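PDB 7BR2: lipolytic enzyme, G-D-S-L family from Bacteroides thetaiotaomicron, which metabolises the drug diltiazem in the gut as an SGNH/GDSL-family serine esterase, and may act more generally as a lysophospholipase-like hydrolase. Local coordinates for residues I352-F366 / R423-I437. Sequence-based numbering, arbitrary orientation.
Sequences IMHLNEYRWELERTF and REQEMDVLISKIYEI
Ile352 lays CG2 against CG2 of Ile434 at one end of an antiparallel helix pair that illustrates knobs-into-holes packing: the axes of segments 352-366 and 423-437 come within 9.1 Å, their directions 162° apart, with no direct hydrogen bond between them. The first knob, Leu355, sits among Leu430, Lys433, Ile434 and Ile437; its CD1 meets CD1 of Ile437 tip to tip at 3.6 Å. Leu430 returns the gesture, fitting among Leu355, Tyr358, Arg359 and Leu362.

Arg359 packs with its aliphatic stem and bonds within its own helix through its guanidinium. CG stands opposite the backbone N (chi1 175°) and a bend at chi2 sets CD 3.7 Å from CG1 of Ile431; a second, at chi3, turns the guanidinium toward its helix neighbours. NE donates to Asn356 OD1 from above the amide carbonyl plane (2.9 Å), and NH1 makes a salt bridge to Glu363 OE1. A leucine in its place would probably leave Asn356 OD1 without its NE donor and the Glu363 carboxylate without its charged mate. Glu363 OE2 accepts from the backbone N of Asn56. Trp40 touches both Arg359 and Ile431, seating the pair against helix 35-46, in the GDSL family region.

Leu362 is the next knob, among Arg423, Glu426, Met427 and Leu430, its CD2 over the centre of the Arg423 guanidinium, 3.5 Å from CZ. One water accepts from Arg423 NE and donates to Thr365 OG1, bridging the helices. Met427 in turn fits among Arg359, Leu362, Glu363 and Phe366, its SD set obliquely 5.2 Å from the Phe366 ring centroid, a Met-aromatic contact.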
ATOM      1  N   ILE A 352      -9.139  -9.913  -8.314  1.00 28.09           N
ATOM      2  CA  ILE A 352      -8.010  -9.023  -8.594  1.00 22.65           C
ATOM      3  C   ILE A 352      -7.056  -8.947  -7.402  1.00 27.94           C
ATOM      4  O   ILE A 352      -5.830  -8.927  -7.567  1.00 27.21           O
ATOM      5  CB  ILE A 352      -8.527  -7.635  -8.993  1.00 21.71           C
ATOM      6  CG1 ILE A 352      -9.175  -7.730 -10.373  1.00 25.81           C
ATOM      7  CG2 ILE A 352      -7.387  -6.618  -9.004  1.00 28.20           C
ATOM      8  CD1 ILE A 352     -10.256  -6.732 -10.580  1.00 29.46           C
ATOM      9  N   MET A 353      -7.606  -8.891  -6.186  1.00 28.45           N
ATOM     10  CA  MET A 353      -6.787  -8.785  -4.981  1.00 30.37           C
ATOM     11  C   MET A 353      -5.870  -9.992  -4.830  1.00 24.72           C
ATOM     12  O   MET A 353      -4.693  -9.851  -4.471  1.00 24.29           O
ATOM     13  CB  MET A 353      -7.692  -8.645  -3.749  1.00 27.70           C
ATOM     14  CG  MET A 353      -6.982  -8.665  -2.404  1.00 28.88           C
ATOM     15  SD  MET A 353      -8.119  -8.935  -1.004  1.00 32.04           S
ATOM     16  CE  MET A 353      -8.336 -10.715  -1.002  1.00 30.26           C
ATOM     17  N   HIS A 354      -6.407 -11.189  -5.077  1.00 25.73           N
ATOM     18  CA  HIS A 354      -5.607 -12.405  -4.966  1.00 27.01           C
ATOM     19  C   HIS A 354      -4.521 -12.452  -6.036  1.00 27.56           C
ATOM     20  O   HIS A 354      -3.368 -12.815  -5.749  1.00 28.05           O
ATOM     21  CB  HIS A 354      -6.507 -13.635  -5.068  1.00 28.25           C
ATOM     22  CG  HIS A 354      -7.411 -13.830  -3.893  1.00 30.61           C
ATOM     23  ND1 HIS A 354      -6.962 -13.771  -2.590  1.00 34.14           N
ATOM     24  CD2 HIS A 354      -8.735 -14.116  -3.825  1.00 29.59           C
ATOM     25  CE1 HIS A 354      -7.974 -14.004  -1.769  1.00 32.71           C
ATOM     26  NE2 HIS A 354      -9.060 -14.210  -2.493  1.00 30.64           N
ATOM     27  N   LEU A 355      -4.881 -12.108  -7.284  1.00 31.38           N
ATOM     28  CA  LEU A 355      -3.871 -12.012  -8.340  1.00 27.32           C
ATOM     29  C   LEU A 355      -2.744 -11.068  -7.938  1.00 28.34           C
ATOM     30  O   LEU A 355      -1.550 -11.376  -8.128  1.00 26.60           O
ATOM     31  CB  LEU A 355      -4.529 -11.543  -9.642  1.00 24.63           C
ATOM     32  CG  LEU A 355      -5.464 -12.573 -10.291  1.00 28.52           C
ATOM     33  CD1 LEU A 355      -6.335 -11.938 -11.360  1.00 24.85           C
ATOM     34  CD2 LEU A 355      -4.669 -13.737 -10.876  1.00 25.35           C
ATOM     35  N   ASN A 356      -3.110  -9.918  -7.352  1.00 27.01           N
ATOM     36  CA  ASN A 356      -2.123  -8.915  -6.968  1.00 23.15           C
ATOM     37  C   ASN A 356      -1.220  -9.424  -5.854  1.00 23.90           C
ATOM     38  O   ASN A 356      -0.027  -9.103  -5.824  1.00 27.40           O
ATOM     39  CB  ASN A 356      -2.833  -7.636  -6.539  1.00 25.80           C
ATOM     40  CG  ASN A 356      -1.867  -6.529  -6.185  1.00 31.62           C
ATOM     41  OD1 ASN A 356      -0.991  -6.180  -6.982  1.00 29.38           O
ATOM     42  ND2 ASN A 356      -2.004  -5.981  -4.974  1.00 29.35           N
ATOM     43  N   GLU A 357      -1.765 -10.221  -4.929  1.00 26.48           N
ATOM     44  CA  GLU A 357      -0.938 -10.794  -3.859  1.00 28.36           C
ATOM     45  C   GLU A 357       0.050 -11.844  -4.401  1.00 26.10           C
ATOM     46  O   GLU A 357       1.229 -11.860  -4.007  1.00 25.14           O
ATOM     47  CB  GLU A 357      -1.856 -11.372  -2.775  1.00 26.51           C
ATOM     48  CG  GLU A 357      -1.190 -12.261  -1.733  1.00 27.98           C
ATOM     49  CD  GLU A 357      -0.282 -11.518  -0.768  1.00 34.07           C
ATOM     50  OE1 GLU A 357      -0.410 -10.275  -0.644  1.00 31.20           O
ATOM     51  OE2 GLU A 357       0.572 -12.190  -0.132  1.00 36.32           O
ATOM     52  N   TYR A 358      -0.405 -12.710  -5.319  1.00 23.19           N
ATOM     53  CA  TYR A 358       0.521 -13.620  -6.008  1.00 27.59           C
ATOM     54  C   TYR A 358       1.675 -12.844  -6.640  1.00 26.09           C
ATOM     55  O   TYR A 358       2.858 -13.214  -6.519  1.00 31.00           O
ATOM     56  CB  TYR A 358      -0.205 -14.392  -7.113  1.00 23.53           C
ATOM     57  CG  TYR A 358      -1.096 -15.538  -6.696  1.00 27.25           C
ATOM     58  CD1 TYR A 358      -0.630 -16.540  -5.852  1.00 27.69           C
ATOM     59  CD2 TYR A 358      -2.390 -15.647  -7.182  1.00 27.96           C
ATOM     60  CE1 TYR A 358      -1.431 -17.602  -5.491  1.00 29.14           C
ATOM     61  CE2 TYR A 358      -3.208 -16.714  -6.812  1.00 29.84           C
ATOM     62  CZ  TYR A 358      -2.719 -17.680  -5.966  1.00 27.57           C
ATOM     63  OH  TYR A 358      -3.503 -18.742  -5.585  1.00 37.25           O
ATOM     64  N   ARG A 359       1.323 -11.759  -7.341  1.00 27.06           N
ATOM     65  CA  ARG A 359       2.315 -10.892  -7.972  1.00 28.13           C
ATOM     66  C   ARG A 359       3.280 -10.317  -6.946  1.00 27.67           C
ATOM     67  O   ARG A 359       4.503 -10.341  -7.142  1.00 25.96           O
ATOM     68  CB  ARG A 359       1.602  -9.765  -8.732  1.00 24.26           C
ATOM     69  CG  ARG A 359       2.533  -8.732  -9.341  1.00 26.31           C
ATOM     70  CD  ARG A 359       1.878  -7.348  -9.354  1.00 33.72           C
ATOM     71  NE  ARG A 359       1.593  -6.838  -8.010  1.00 29.71           N
ATOM     72  CZ  ARG A 359       2.503  -6.312  -7.191  1.00 31.00           C
ATOM     73  NH1 ARG A 359       3.769  -6.229  -7.578  1.00 29.17           N
ATOM     74  NH2 ARG A 359       2.146  -5.864  -5.988  1.00 23.87           N
ATOM     75  N   TRP A 360       2.742  -9.808  -5.836  1.00 25.41           N
ATOM     76  CA  TRP A 360       3.582  -9.232  -4.793  1.00 26.63           C
ATOM     77  C   TRP A 360       4.598 -10.253  -4.281  1.00 26.12           C
ATOM     78  O   TRP A 360       5.766  -9.908  -4.052  1.00 27.89           O
ATOM     79  CB  TRP A 360       2.702  -8.691  -3.658  1.00 28.08           C
ATOM     80  CG  TRP A 360       3.463  -8.227  -2.459  1.00 27.92           C
ATOM     81  CD1 TRP A 360       3.964  -6.975  -2.233  1.00 26.04           C
ATOM     82  CD2 TRP A 360       3.829  -9.023  -1.322  1.00 23.83           C
ATOM     83  NE1 TRP A 360       4.606  -6.940  -1.015  1.00 26.50           N
ATOM     84  CE2 TRP A 360       4.547  -8.186  -0.442  1.00 29.93           C
ATOM     85  CE3 TRP A 360       3.624 -10.358  -0.968  1.00 25.58           C
ATOM     86  CZ2 TRP A 360       5.065  -8.647   0.777  1.00 27.59           C
ATOM     87  CZ3 TRP A 360       4.137 -10.816   0.250  1.00 28.71           C
ATOM     88  CH2 TRP A 360       4.847  -9.960   1.105  1.00 28.50           C
ATOM     89  N   GLU A 361       4.185 -11.523  -4.138  1.00 26.00           N
ATOM     90  CA  GLU A 361       5.116 -12.563  -3.676  1.00 28.34           C
ATOM     91  C   GLU A 361       6.253 -12.785  -4.670  1.00 27.83           C
ATOM     92  O   GLU A 361       7.436 -12.873  -4.287  1.00 25.52           O
ATOM     93  CB  GLU A 361       4.372 -13.880  -3.442  1.00 29.99           C
ATOM     94  CG  GLU A 361       3.650 -13.957  -2.108  1.00 39.11           C
ATOM     95  CD  GLU A 361       2.666 -15.120  -2.021  1.00 47.06           C
ATOM     96  OE1 GLU A 361       2.925 -16.172  -2.651  1.00 43.06           O
ATOM     97  OE2 GLU A 361       1.615 -14.961  -1.333  1.00 56.61           O
ATOM     98  N   LEU A 362       5.908 -12.885  -5.960  1.00 27.90           N
ATOM     99  CA  LEU A 362       6.949 -13.006  -6.979  1.00 24.91           C
ATOM    100  C   LEU A 362       7.929 -11.836  -6.894  1.00 25.13           C
ATOM    101  O   LEU A 362       9.168 -12.019  -6.868  1.00 28.44           O
ATOM    102  CB  LEU A 362       6.301 -13.071  -8.358  1.00 23.47           C
ATOM    103  CG  LEU A 362       5.703 -14.425  -8.730  1.00 31.12           C
ATOM    104  CD1 LEU A 362       4.794 -14.328  -9.983  1.00 29.19           C
ATOM    105  CD2 LEU A 362       6.796 -15.455  -8.920  1.00 23.85           C
ATOM    106  N   GLU A 363       7.388 -10.619  -6.780  1.00 26.29           N
ATOM    107  CA  GLU A 363       8.264  -9.452  -6.678  1.00 27.78           C
ATOM    108  C   GLU A 363       9.172  -9.552  -5.456  1.00 25.49           C
ATOM    109  O   GLU A 363      10.349  -9.168  -5.518  1.00 27.75           O
ATOM    110  CB  GLU A 363       7.441  -8.164  -6.641  1.00 26.98           C
ATOM    111  CG  GLU A 363       8.292  -6.911  -6.801  1.00 25.17           C
ATOM    112  CD  GLU A 363       7.488  -5.611  -6.731  1.00 32.54           C
ATOM    113  OE1 GLU A 363       6.359  -5.620  -6.182  1.00 26.56           O
ATOM    114  OE2 GLU A 363       8.002  -4.581  -7.234  1.00 26.78           O
ATOM    115  N   ARG A 364       8.662 -10.104  -4.351  1.00 22.06           N
ATOM    116  CA  ARG A 364       9.516 -10.269  -3.173  1.00 24.73           C
ATOM    117  C   ARG A 364      10.703 -11.171  -3.472  1.00 25.63           C
ATOM    118  O   ARG A 364      11.807 -10.950  -2.951  1.00 24.14           O
ATOM    119  CB  ARG A 364       8.731 -10.831  -1.989  1.00 27.16           C
ATOM    120  CG  ARG A 364       7.894  -9.781  -1.229  1.00 31.06           C
ATOM    121  CD  ARG A 364       8.341  -9.630   0.227  1.00 27.78           C
ATOM    122  NE  ARG A 364       9.734  -9.219   0.354  1.00 31.18           N
ATOM    123  CZ  ARG A 364      10.735 -10.048   0.638  1.00 25.60           C
ATOM    124  NH1 ARG A 364      11.969  -9.585   0.733  1.00 29.26           N
ATOM    125  NH2 ARG A 364      10.496 -11.337   0.818  1.00 27.09           N
ATOM    126  N   THR A 365      10.505 -12.204  -4.297  1.00 28.94           N
ATOM    127  CA  THR A 365      11.681 -13.024  -4.628  1.00 26.79           C
ATOM    128  C   THR A 365      12.718 -12.188  -5.366  1.00 26.22           C
ATOM    129  O   THR A 365      13.933 -12.315  -5.122  1.00 26.58           O
ATOM    130  CB  THR A 365      11.311 -14.271  -5.444  1.00 27.67           C
ATOM    131  OG1 THR A 365      11.021 -13.923  -6.807  1.00 24.05           O
ATOM    132  CG2 THR A 365      10.130 -14.990  -4.824  1.00 15.26           C
ATOM    133  N   PHE A 366      12.252 -11.267  -6.220  1.00 23.41           N
ATOM    134  CA  PHE A 366      13.218 -10.351  -6.842  1.00 19.73           C
ATOM    135  C   PHE A 366      13.906  -9.456  -5.811  1.00 22.64           C
ATOM    136  O   PHE A 366      15.087  -9.106  -5.976  1.00 24.55           O
ATOM    137  CB  PHE A 366      12.540  -9.502  -7.923  1.00 24.31           C
ATOM    138  CG  PHE A 366      12.371 -10.215  -9.243  1.00 23.71           C
ATOM    139  CD1 PHE A 366      11.294 -11.058  -9.461  1.00 22.53           C
ATOM    140  CD2 PHE A 366      13.282 -10.011 -10.278  1.00 31.47           C
ATOM    141  CE1 PHE A 366      11.130 -11.719 -10.684  1.00 24.89           C
ATOM    142  CE2 PHE A 366      13.127 -10.664 -11.505  1.00 28.66           C
ATOM    143  CZ  PHE A 366      12.041 -11.528 -11.700  1.00 28.17           C
ATOM    144  N   ARG A 423      10.399 -15.252 -14.607  1.00 26.71           N
ATOM    145  CA  ARG A 423       9.634 -14.879 -13.419  1.00 27.19           C
ATOM    146  C   ARG A 423       9.028 -13.494 -13.579  1.00 29.04           C
ATOM    147  O   ARG A 423       7.905 -13.247 -13.115  1.00 23.50           O
ATOM    148  CB  ARG A 423      10.533 -14.936 -12.187  1.00 27.73           C
ATOM    149  CG  ARG A 423      11.152 -16.306 -11.938  1.00 26.36           C
ATOM    150  CD  ARG A 423      10.106 -17.341 -11.506  1.00 31.18           C
ATOM    151  NE  ARG A 423      10.021 -17.384 -10.044  1.00 26.39           N
ATOM    152  CZ  ARG A 423       9.089 -18.020  -9.341  1.00 27.89           C
ATOM    153  NH1 ARG A 423       8.109 -18.685  -9.935  1.00 26.69           N
ATOM    154  NH2 ARG A 423       9.159 -17.997  -8.021  1.00 32.51           N
ATOM    155  N   GLU A 424       9.748 -12.592 -14.262  1.00 26.62           N
ATOM    156  CA  GLU A 424       9.166 -11.318 -14.664  1.00 28.62           C
ATOM    157  C   GLU A 424       7.990 -11.534 -15.601  1.00 29.09           C
ATOM    158  O   GLU A 424       6.968 -10.840 -15.512  1.00 28.52           O
ATOM    159  CB  GLU A 424      10.222 -10.466 -15.367  1.00 32.27           C
ATOM    160  CG  GLU A 424      10.790  -9.326 -14.547  1.00 42.79           C
ATOM    161  CD  GLU A 424      12.016  -8.743 -15.208  1.00 45.43           C
ATOM    162  OE1 GLU A 424      13.025  -8.508 -14.503  1.00 54.13           O
ATOM    163  OE2 GLU A 424      11.981  -8.561 -16.444  1.00 52.89           O
ATOM    164  N   GLN A 425       8.128 -12.484 -16.520  1.00 29.06           N
ATOM    165  CA  GLN A 425       7.028 -12.804 -17.415  1.00 30.41           C
ATOM    166  C   GLN A 425       5.826 -13.298 -16.630  1.00 30.05           C
ATOM    167  O   GLN A 425       4.679 -13.036 -17.001  1.00 32.88           O
ATOM    168  CB  GLN A 425       7.489 -13.847 -18.420  1.00 30.65           C
ATOM    169  CG  GLN A 425       6.620 -13.971 -19.629  1.00 38.22           C
ATOM    170  CD  GLN A 425       7.262 -14.854 -20.685  1.00 45.64           C
ATOM    171  OE1 GLN A 425       8.442 -15.225 -20.564  1.00 35.51           O
ATOM    172  NE2 GLN A 425       6.499 -15.194 -21.722  1.00 40.44           N
ATOM    173  N   GLU A 426       6.078 -14.032 -15.551  1.00 26.21           N
ATOM    174  CA  GLU A 426       4.999 -14.483 -14.676  1.00 29.64           C
ATOM    175  C   GLU A 426       4.289 -13.302 -14.004  1.00 27.36           C
ATOM    176  O   GLU A 426       3.048 -13.238 -13.936  1.00 27.26           O
ATOM    177  CB  GLU A 426       5.571 -15.432 -13.625  1.00 26.22           C
ATOM    178  CG  GLU A 426       5.736 -16.853 -14.096  1.00 25.16           C
ATOM    179  CD  GLU A 426       6.143 -17.768 -12.953  1.00 34.55           C
ATOM    180  OE1 GLU A 426       7.341 -18.109 -12.794  1.00 33.93           O
ATOM    181  OE2 GLU A 426       5.231 -18.163 -12.203  1.00 32.25           O
ATOM    182  N   MET A 427       5.069 -12.371 -13.466  1.00 26.47           N
ATOM    183  CA  MET A 427       4.457 -11.174 -12.903  1.00 32.49           C
ATOM    184  C   MET A 427       3.602 -10.472 -13.955  1.00 34.64           C
ATOM    185  O   MET A 427       2.495 -10.005 -13.659  1.00 31.34           O
ATOM    186  CB  MET A 427       5.529 -10.243 -12.344  1.00 26.26           C
ATOM    187  CG  MET A 427       6.162 -10.787 -11.080  1.00 24.25           C
ATOM    188  SD  MET A 427       7.142  -9.543 -10.207  1.00 27.97           S
ATOM    189  CE  MET A 427       8.335  -9.029 -11.430  1.00 26.41           C
ATOM    190  N   ASP A 428       4.099 -10.406 -15.196  1.00 29.26           N
ATOM    191  CA  ASP A 428       3.340  -9.772 -16.273  1.00 29.52           C
ATOM    192  C   ASP A 428       2.085 -10.561 -16.616  1.00 31.07           C
ATOM    193  O   ASP A 428       1.069  -9.966 -16.989  1.00 29.61           O
ATOM    194  CB  ASP A 428       4.217  -9.608 -17.516  1.00 28.36           C
ATOM    195  CG  ASP A 428       5.183  -8.445 -17.400  1.00 40.13           C
ATOM    196  OD1 ASP A 428       4.895  -7.479 -16.652  1.00 43.98           O
ATOM    197  OD2 ASP A 428       6.260  -8.520 -18.035  1.00 48.03           O
ATOM    198  N   VAL A 429       2.129 -11.888 -16.505  1.00 25.95           N
ATOM    199  CA  VAL A 429       0.916 -12.680 -16.682  1.00 28.61           C
ATOM    200  C   VAL A 429      -0.145 -12.218 -15.701  1.00 27.63           C
ATOM    201  O   VAL A 429      -1.305 -11.997 -16.063  1.00 25.54           O
ATOM    202  CB  VAL A 429       1.207 -14.178 -16.496  1.00 29.49           C
ATOM    203  CG1 VAL A 429      -0.084 -14.915 -16.140  1.00 23.93           C
ATOM    204  CG2 VAL A 429       1.832 -14.753 -17.743  1.00 30.38           C
ATOM    205  N   LEU A 430       0.251 -12.071 -14.440  1.00 29.71           N
ATOM    206  CA  LEU A 430      -0.701 -11.676 -13.405  1.00 27.66           C
ATOM    207  C   LEU A 430      -1.215 -10.258 -13.628  1.00 25.30           C
ATOM    208  O   LEU A 430      -2.417  -9.996 -13.491  1.00 24.58           O
ATOM    209  CB  LEU A 430      -0.048 -11.797 -12.031  1.00 25.06           C
ATOM    210  CG  LEU A 430       0.348 -13.215 -11.649  1.00 23.86           C
ATOM    211  CD1 LEU A 430       1.240 -13.207 -10.422  1.00 21.54           C
ATOM    212  CD2 LEU A 430      -0.907 -14.053 -11.411  1.00 27.77           C
ATOM    213  N   ILE A 431      -0.314  -9.336 -13.966  1.00 26.79           N
ATOM    214  CA  ILE A 431      -0.699  -7.943 -14.183  1.00 28.31           C
ATOM    215  C   ILE A 431      -1.640  -7.824 -15.379  1.00 33.05           C
ATOM    216  O   ILE A 431      -2.613  -7.050 -15.352  1.00 31.54           O
ATOM    217  CB  ILE A 431       0.564  -7.071 -14.338  1.00 32.11           C
ATOM    218  CG1 ILE A 431       1.400  -7.150 -13.048  1.00 29.55           C
ATOM    219  CG2 ILE A 431       0.198  -5.617 -14.638  1.00 25.87           C
ATOM    220  CD1 ILE A 431       2.844  -6.665 -13.176  1.00 27.38           C
ATOM    221  N   SER A 432      -1.352  -8.556 -16.462  1.00 27.59           N
ATOM    222  CA  SER A 432      -2.248  -8.549 -17.613  1.00 27.98           C
ATOM    223  C   SER A 432      -3.608  -9.117 -17.250  1.00 28.94           C
ATOM    224  O   SER A 432      -4.637  -8.594 -17.686  1.00 28.10           O
ATOM    225  CB  SER A 432      -1.650  -9.326 -18.786  1.00 25.97           C
ATOM    226  OG  SER A 432      -0.472  -8.687 -19.239  1.00 34.15           O
ATOM    227  N   LYS A 433      -3.643 -10.210 -16.484  1.00 29.10           N
ATOM    228  CA  LYS A 433      -4.942 -10.741 -16.096  1.00 29.01           C
ATOM    229  C   LYS A 433      -5.729  -9.694 -15.313  1.00 30.74           C
ATOM    230  O   LYS A 433      -6.915  -9.464 -15.579  1.00 32.11           O
ATOM    231  CB  LYS A 433      -4.766 -12.021 -15.286  1.00 28.17           C
ATOM    232  CG  LYS A 433      -6.022 -12.890 -15.232  1.00 31.05           C
ATOM    233  CD  LYS A 433      -6.523 -13.145 -16.638  1.00 33.80           C
ATOM    234  CE  LYS A 433      -6.964 -14.574 -16.815  1.00 42.59           C
ATOM    235  NZ  LYS A 433      -7.279 -14.908 -18.230  1.00 41.17           N
ATOM    236  N   ILE A 434      -5.069  -9.033 -14.356  1.00 30.03           N
ATOM    237  CA  ILE A 434      -5.735  -8.010 -13.557  1.00 30.82           C
ATOM    238  C   ILE A 434      -6.339  -6.937 -14.455  1.00 31.85           C
ATOM    239  O   ILE A 434      -7.511  -6.578 -14.309  1.00 29.53           O
ATOM    240  CB  ILE A 434      -4.769  -7.408 -12.517  1.00 25.76           C
ATOM    241  CG1 ILE A 434      -4.598  -8.361 -11.343  1.00 19.30           C
ATOM    242  CG2 ILE A 434      -5.278  -6.058 -12.035  1.00 27.98           C
ATOM    243  CD1 ILE A 434      -3.451  -7.972 -10.419  1.00 21.80           C
ATOM    244  N   TYR A 435      -5.547  -6.395 -15.390  1.00 31.21           N
ATOM    245  CA  TYR A 435      -6.080  -5.330 -16.241  1.00 28.23           C
ATOM    246  C   TYR A 435      -6.967  -5.848 -17.366  1.00 31.27           C
ATOM    247  O   TYR A 435      -7.512  -5.048 -18.139  1.00 30.03           O
ATOM    248  CB  TYR A 435      -4.941  -4.485 -16.797  1.00 26.84           C
ATOM    249  CG  TYR A 435      -4.425  -3.497 -15.775  1.00 30.02           C
ATOM    250  CD1 TYR A 435      -5.094  -2.308 -15.543  1.00 27.07           C
ATOM    251  CD2 TYR A 435      -3.290  -3.774 -15.007  1.00 31.49           C
ATOM    252  CE1 TYR A 435      -4.648  -1.403 -14.602  1.00 27.23           C
ATOM    253  CE2 TYR A 435      -2.835  -2.874 -14.060  1.00 30.00           C
ATOM    254  CZ  TYR A 435      -3.525  -1.684 -13.865  1.00 28.54           C
ATOM    255  OH  TYR A 435      -3.094  -0.757 -12.946  1.00 30.34           O
ATOM    256  N   GLU A 436      -7.139  -7.159 -17.465  1.00 26.77           N
ATOM    257  CA  GLU A 436      -8.140  -7.720 -18.356  1.00 31.24           C
ATOM    258  C   GLU A 436      -9.486  -7.942 -17.659  1.00 33.77           C
ATOM    259  O   GLU A 436     -10.536  -7.732 -18.275  1.00 31.46           O
ATOM    260  CB  GLU A 436      -7.593  -9.024 -18.949  1.00 31.67           C
ATOM    261  CG  GLU A 436      -8.596  -9.992 -19.565  1.00 42.59           C
ATOM    262  CD  GLU A 436      -7.961 -11.363 -19.864  1.00 46.61           C
ATOM    263  OE1 GLU A 436      -6.733 -11.405 -20.115  1.00 48.08           O
ATOM    264  OE2 GLU A 436      -8.671 -12.395 -19.802  1.00 40.42           O
ATOM    265  N   ILE A 437      -9.493  -8.283 -16.370  1.00 29.01           N
ATOM    266  CA  ILE A 437     -10.738  -8.628 -15.697  1.00 28.68           C
ATOM    267  C   ILE A 437     -11.244  -7.522 -14.775  1.00 28.60           C
ATOM    268  O   ILE A 437     -12.198  -7.750 -14.038  1.00 27.20           O
ATOM    269  CB  ILE A 437     -10.604  -9.945 -14.923  1.00 30.44           C
ATOM    270  CG1 ILE A 437      -9.656  -9.758 -13.731  1.00 30.21           C
ATOM    271  CG2 ILE A 437     -10.177 -11.050 -15.860  1.00 34.05           C
ATOM    272  CD1 ILE A 437      -9.523 -10.974 -12.848  1.00 29.14           C
TER
HETATM  273  O   HOH W   1      11.583 -16.033  -8.237  1.00 30.65           O